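Local coordinates for ABC transporter periplasmic-binding protein YtfQ (Mycobacterium smegmatis, PDB 6HB0), which probably binds a carbohydrate, most likely L-arabinofuranose, as the extracytoplasmic solute-binding component of a mycobacterial ABC transporter, at residues G134-V137 / A138-A142; T167-A170 / E171-K175; D90-L93 / Q94-K97. All blocks are in the same frame, centred on the assembly; numbering follows the deposited sequence.

Contact 1 of 3, residues G134-V137 / A138-A142; sequences GQWV and ADQYA
Gln140 lies across the indole of Trp136, with its CG over one face of the six-membered ring. That carbon is 3.5 Å from the centroid of the Trp136 six-membered ring and 24° off the normal, which satisfies a CH-pi contact displaced toward the rim. The Gln140 chain bends at chi2, carrying its amide past the NE1 edge, at a height above the ring, in a plane only 13° from it. Its OE1 comes to 3.7 Å from Trp136 NE1, lying above the level of the indole rather than in its plane.

One residue earlier in each segment the contact is polar. Gln135 NE2 donates to Asp139 OD1 at 2.8 Å; the acceptor lies in the amide plane, whereas the donor arrives from above the carboxylate plane, and the N-H...O angle of 136° marks a bent bond. Gln135 reaches this position because CG stands opposite its own backbone N and the chain then turns at chi2.

Both pairs are i to i+4 contacts on helix 126-140, which follows strand 120-122 of the first lobe's sheet and packs against the sheet of the second lobe in this periplasmic-binding-protein fold. The backbone ladder continues to the end: Gln140 N binds Trp136 O at 2.9 Å and Tyr141 N binds Val137 O at 3.1 Å. Tyr141 is the first residue to leave helical phi/psi. Its ring still turns an edge to Val137 O, which lies in the ring plane 3.3 Å from Tyr141 CD2, while Val137 CG1 packs 3.9 Å from the same Tyr141 CD2.

Further out, Tyr259 stacks with the Trp136 ring. Val137 rests on Ile150, Leu179 and Val240, side chains of three strands of the lobe's sheet, and Tyr141 reaches Val148 and Lys238.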
# COMPACT_ATOMS: atom_id res chain seq x y z
N GLY A 134 -13.89 4.92 3.94
CA GLY A 134 -15.36 5.02 3.89
C GLY A 134 -16.00 4.84 5.26
O GLY A 134 -16.90 5.61 5.66
N GLN A 135 -15.48 3.89 6.00
CA GLN A 135 -16.02 3.56 7.28
C GLN A 135 -15.78 4.70 8.28
O GLN A 135 -16.61 4.94 9.15
CB GLN A 135 -15.42 2.23 7.76
CG GLN A 135 -15.93 1.75 9.10
CD GLN A 135 -17.43 1.52 9.06
OE1 GLN A 135 -17.93 0.73 8.23
NE2 GLN A 135 -18.17 2.22 9.94
N TRP A 136 -14.68 5.42 8.15
CA TRP A 136 -14.44 6.57 8.98
C TRP A 136 -15.45 7.64 8.67
O TRP A 136 -15.94 8.28 9.58
CB TRP A 136 -13.04 7.13 8.80
CG TRP A 136 -12.77 8.38 9.53
CD1 TRP A 136 -12.26 8.50 10.79
CD2 TRP A 136 -12.97 9.71 9.04
NE1 TRP A 136 -12.14 9.83 11.11
CE2 TRP A 136 -12.58 10.58 10.06
CE3 TRP A 136 -13.44 10.24 7.83
CZ2 TRP A 136 -12.65 11.97 9.92
CZ3 TRP A 136 -13.55 11.63 7.71
CH2 TRP A 136 -13.14 12.47 8.75
N VAL A 137 -15.75 7.86 7.39
CA VAL A 137 -16.77 8.84 7.03
C VAL A 137 -18.11 8.43 7.65
O VAL A 137 -18.77 9.26 8.25
CB VAL A 137 -16.93 9.02 5.52
CG1 VAL A 137 -18.05 9.98 5.21
CG2 VAL A 137 -15.62 9.48 4.90
N ALA A 138 -18.49 7.18 7.51
CA ALA A 138 -19.73 6.70 8.08
C ALA A 138 -19.80 6.91 9.57
O ALA A 138 -20.83 7.40 10.07
CB ALA A 138 -19.98 5.26 7.75
N ASP A 139 -18.70 6.61 10.26
CA ASP A 139 -18.62 6.82 11.71
C ASP A 139 -18.73 8.29 12.09
O ASP A 139 -19.47 8.62 13.00
CB ASP A 139 -17.32 6.25 12.31
CG ASP A 139 -17.25 4.73 12.27
OD1 ASP A 139 -18.30 4.11 11.96
OD2 ASP A 139 -16.14 4.17 12.54
N GLN A 140 -18.02 9.17 11.40
CA GLN A 140 -18.00 10.57 11.78
C GLN A 140 -19.31 11.27 11.53
O GLN A 140 -19.65 12.20 12.22
CB GLN A 140 -16.91 11.35 11.08
CG GLN A 140 -15.51 10.93 11.45
CD GLN A 140 -15.17 11.07 12.93
OE1 GLN A 140 -14.84 10.10 13.61
NE2 GLN A 140 -15.30 12.27 13.42
N TYR A 141 -20.05 10.81 10.55
CA TYR A 141 -21.28 11.46 10.19
C TYR A 141 -22.50 10.61 10.50
O TYR A 141 -23.52 10.78 9.86
CB TYR A 141 -21.21 11.73 8.70
CG TYR A 141 -20.28 12.85 8.31
CD1 TYR A 141 -20.72 14.20 8.31
CD2 TYR A 141 -19.00 12.57 7.90
CE1 TYR A 141 -19.87 15.21 7.87
CE2 TYR A 141 -18.15 13.56 7.50
CZ TYR A 141 -18.59 14.88 7.48
OH TYR A 141 -17.69 15.82 7.08
N ALA A 142 -22.39 9.69 11.44
CA ALA A 142 -23.52 8.81 11.76
C ALA A 142 -24.74 9.66 12.20
O ALA A 142 -25.87 9.31 11.89
CB ALA A 142 -23.15 7.82 12.87

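Contact 2 of 3, residues T167-A170 / E171-K175; sequences TGFA and EGISK
Ile173 has CG1 between its backbone N and carbonyl carbon (chi1 66°), which leaves CG2 beside the N and directed back at Phe169; the Phe169 ring in turn swings opposite its own N (chi1 -172°). The two meet one turn apart on helix 160-173, the crossover helix of the beta-alpha-beta unit formed with strands 148-154 and 179-186. Ile173 CG2 sits over a face of the Phe169 ring, 4.2 Å from the centroid, a CH-pi contact displaced toward the rim, with its closest approach at Phe169 CE2, 3.9 Å away.

This face of the helix is turned inward. Phe169 stacks with Phe212 and touches Ala133 and Val137 of helix 126-140, while both Phe169 and Ile173 pack on Ile181.

On another side Glu171, extended beyond CG, passes obliquely across Thr167, its OE2 reaching 3.9 Å from Thr167 CG2; the hydroxyl of Thr167 is bonded to Ile163 O instead, and Glu171 OE1 has a long, weak ion pair with Arg131.

Regular i to i+4 bonding runs through Ile173 N to Phe169 O at 3.1 Å. Ser174 departs from it: its N lies near Ala170 O but at a poor angle, and bonds instead to Glu171 O at 3.2 Å. Ser174 OG donates to that same Glu171 O at 2.8 Å, from the same face of the carbonyl plane as Ser174 N.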
# COMPACT_ATOMS: atom_id res chain seq x y z
N THR A 167 -13.76 0.83 -5.02
CA THR A 167 -14.61 -0.29 -4.61
C THR A 167 -14.73 -0.32 -3.11
O THR A 167 -15.82 -0.37 -2.57
CB THR A 167 -14.04 -1.59 -5.14
OG1 THR A 167 -14.10 -1.53 -6.57
CG2 THR A 167 -14.80 -2.80 -4.62
N GLY A 168 -13.59 -0.20 -2.44
CA GLY A 168 -13.58 -0.23 -0.99
C GLY A 168 -14.31 0.90 -0.35
O GLY A 168 -15.05 0.72 0.59
N PHE A 169 -14.08 2.11 -0.84
CA PHE A 169 -14.75 3.25 -0.25
C PHE A 169 -16.30 3.11 -0.34
O PHE A 169 -17.02 3.45 0.61
CB PHE A 169 -14.26 4.55 -0.88
CG PHE A 169 -14.76 5.78 -0.20
CD1 PHE A 169 -14.14 6.28 0.92
CD2 PHE A 169 -15.83 6.49 -0.74
CE1 PHE A 169 -14.61 7.41 1.54
CE2 PHE A 169 -16.32 7.63 -0.10
CZ PHE A 169 -15.68 8.10 1.02
N ALA A 170 -16.78 2.61 -1.46
CA ALA A 170 -18.21 2.42 -1.70
C ALA A 170 -18.77 1.42 -0.68
O ALA A 170 -19.81 1.66 -0.07
CB ALA A 170 -18.46 1.94 -3.13
N GLU A 171 -18.04 0.34 -0.45
CA GLU A 171 -18.36 -0.59 0.62
C GLU A 171 -18.37 0.08 2.01
O GLU A 171 -19.26 -0.17 2.79
CB GLU A 171 -17.37 -1.74 0.68
CG GLU A 171 -17.26 -2.63 -0.55
CD GLU A 171 -16.14 -3.67 -0.45
OE1 GLU A 171 -15.33 -3.70 0.55
OE2 GLU A 171 -16.09 -4.51 -1.37
N GLY A 172 -17.39 0.91 2.31
CA GLY A 172 -17.30 1.50 3.64
C GLY A 172 -18.42 2.49 3.98
O GLY A 172 -18.76 2.65 5.14
N ILE A 173 -18.99 3.17 2.97
CA ILE A 173 -20.11 4.09 3.19
C ILE A 173 -21.48 3.43 2.96
O ILE A 173 -22.53 4.08 3.13
CB ILE A 173 -20.01 5.36 2.33
CG1 ILE A 173 -20.15 5.04 0.86
CG2 ILE A 173 -18.70 6.08 2.59
CD1 ILE A 173 -20.37 6.23 -0.04
N SER A 174 -21.48 2.16 2.59
CA SER A 174 -22.71 1.48 2.10
C SER A 174 -23.80 1.27 3.14
O SER A 174 -24.92 0.99 2.76
CB SER A 174 -22.40 0.13 1.47
OG SER A 174 -21.96 -0.79 2.46
N LYS A 175 -23.48 1.36 4.43
CA LYS A 175 -24.47 1.06 5.45
C LYS A 175 -25.18 2.32 5.90
O LYS A 175 -26.07 2.24 6.71
CB LYS A 175 -23.85 0.33 6.65
CG LYS A 175 -23.65 -1.17 6.36
CD LYS A 175 -22.68 -1.82 7.34
CE LYS A 175 -23.25 -1.92 8.75
NZ LYS A 175 -24.24 -3.03 8.90

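Contact 3 of 3, residues D90-L93 / Q94-K97; sequences DAVL and QETK
Helix 90-98 is the crossover of the beta-alpha-beta unit between strands 78-81 and 103-106, and its opening turns bring Leu93 and Thr96 side by side. The two side chains point the same way, with Leu93 CD2 4.0 Å from Thr96 OG1. A chi1 of 54° places that hydroxyl between the backbone N and carbonyl carbon of Thr96, turned back so that Thr96 OG1 is 2.8 Å from Leu93 O. Leu93 O accepts Lys97 N at 3.0 Å and also a water, 2.7 Å from the same Leu93 O, whose position is somewhat doubtful because it is modelled too near Thr96 OG1.

Around the helix, Gln94 CG, anti to its carbonyl carbon, lies 3.3 Å from Asp90 O, the carbonyl that accepts Gln94 N at 2.9 Å; the bend at chi2 then sends the amide toward Asp114. Glu95 runs extended across Val92 at about a right angle, bringing Glu95 OE1 to 4.1 Å from Val92 CG2.

The polar ends are held from outside. Gln94 NE2 bonds Asp114 OD2, Glu95 OE1 forms a salt bridge with Arg69, and Asp90 is bonded to Thr112 OG1 and Gln113 N; Asp90 and Asp114 share a zinc site seen in crystals of this protein. Inward, Leu93 meets Phe81 and Val103 and Thr96 meets Ile79 and Val103, on the strands before and after the helix, while Val92 and Thr96 pack against Ile68 of helix 61-73.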
# COMPACT_ATOMS: atom_id res chain seq x y z
N ASP A 90 3.32 -19.72 -14.46
CA ASP A 90 3.08 -21.13 -14.11
C ASP A 90 4.21 -22.04 -14.52
O ASP A 90 4.56 -22.95 -13.77
CB ASP A 90 1.76 -21.65 -14.67
CG ASP A 90 0.56 -21.15 -13.92
OD1 ASP A 90 0.71 -20.42 -12.91
OD2 ASP A 90 -0.57 -21.48 -14.37
N ALA A 91 4.82 -21.79 -15.68
CA ALA A 91 5.91 -22.60 -16.17
C ALA A 91 7.14 -22.51 -15.26
O ALA A 91 7.67 -23.54 -14.82
CB ALA A 91 6.31 -22.19 -17.56
N VAL A 92 7.61 -21.30 -15.00
CA VAL A 92 8.76 -21.20 -14.11
C VAL A 92 8.48 -21.69 -12.66
O VAL A 92 9.35 -22.26 -11.97
CB VAL A 92 9.38 -19.81 -14.16
CG1 VAL A 92 8.60 -18.79 -13.34
CG2 VAL A 92 10.80 -19.85 -13.64
N LEU A 93 7.25 -21.52 -12.22
CA LEU A 93 6.81 -22.05 -10.93
C LEU A 93 6.76 -23.58 -10.90
O LEU A 93 6.97 -24.18 -9.86
CB LEU A 93 5.47 -21.45 -10.54
CG LEU A 93 5.54 -19.95 -10.18
CD1 LEU A 93 4.18 -19.40 -9.79
CD2 LEU A 93 6.54 -19.61 -9.12
N GLN A 94 6.51 -24.22 -12.04
CA GLN A 94 6.68 -25.67 -12.14
C GLN A 94 8.11 -26.07 -11.99
O GLN A 94 8.38 -27.09 -11.33
CB GLN A 94 6.10 -26.26 -13.42
CG GLN A 94 4.57 -26.25 -13.42
CD GLN A 94 3.97 -27.18 -12.37
OE1 GLN A 94 4.48 -28.24 -12.10
NE2 GLN A 94 2.84 -26.77 -11.80
N GLU A 95 9.02 -25.28 -12.56
CA GLU A 95 10.45 -25.52 -12.40
C GLU A 95 10.92 -25.37 -10.95
O GLU A 95 11.81 -26.13 -10.48
CB GLU A 95 11.29 -24.65 -13.34
CG GLU A 95 11.06 -24.94 -14.82
CD GLU A 95 11.52 -23.82 -15.76
OE1 GLU A 95 12.48 -23.09 -15.45
OE2 GLU A 95 10.93 -23.69 -16.87
N THR A 96 10.35 -24.41 -10.21
CA THR A 96 10.72 -24.31 -8.81
C THR A 96 10.16 -25.49 -8.02
O THR A 96 10.83 -26.06 -7.17
CB THR A 96 10.30 -22.97 -8.16
OG1 THR A 96 8.90 -22.76 -8.37
CG2 THR A 96 11.04 -21.86 -8.80
N LYS A 97 8.94 -25.86 -8.31
CA LYS A 97 8.32 -26.93 -7.60
C LYS A 97 9.09 -28.22 -7.89
O LYS A 97 9.40 -28.96 -6.96
CB LYS A 97 6.87 -27.03 -8.00
CG LYS A 97 6.13 -28.28 -7.58
CD LYS A 97 4.69 -28.16 -8.07
CE LYS A 97 3.67 -28.66 -7.09
NZ LYS A 97 3.65 -30.14 -7.18
O HOH W 1 6.80 -23.35 -7.28

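Overall arrangement
Contacts 1 and 2 belong to neighbouring helices of one lobe, their centres 10 Å apart, and they touch: Gly134 N lies 3.3 Å from Phe169 CD1. Both lean on strand 179-186. Contact 3 is in the other lobe, about 46 Å between centres from contact 1 and 38 Å from contact 2. All three are partly buried, with Val137, Phe169, Ile173 and Leu93 buried against strands, joined in contact 3 by the hydroxyl-bearing Thr96. Contacts 1 and 2 each carry a CH-pi contact late in their helix; 90-97, at a helix start, has no ring, and its carboxylates bond to residues outside the helix, whereas contact 1 has an amide-carboxylate bond within it.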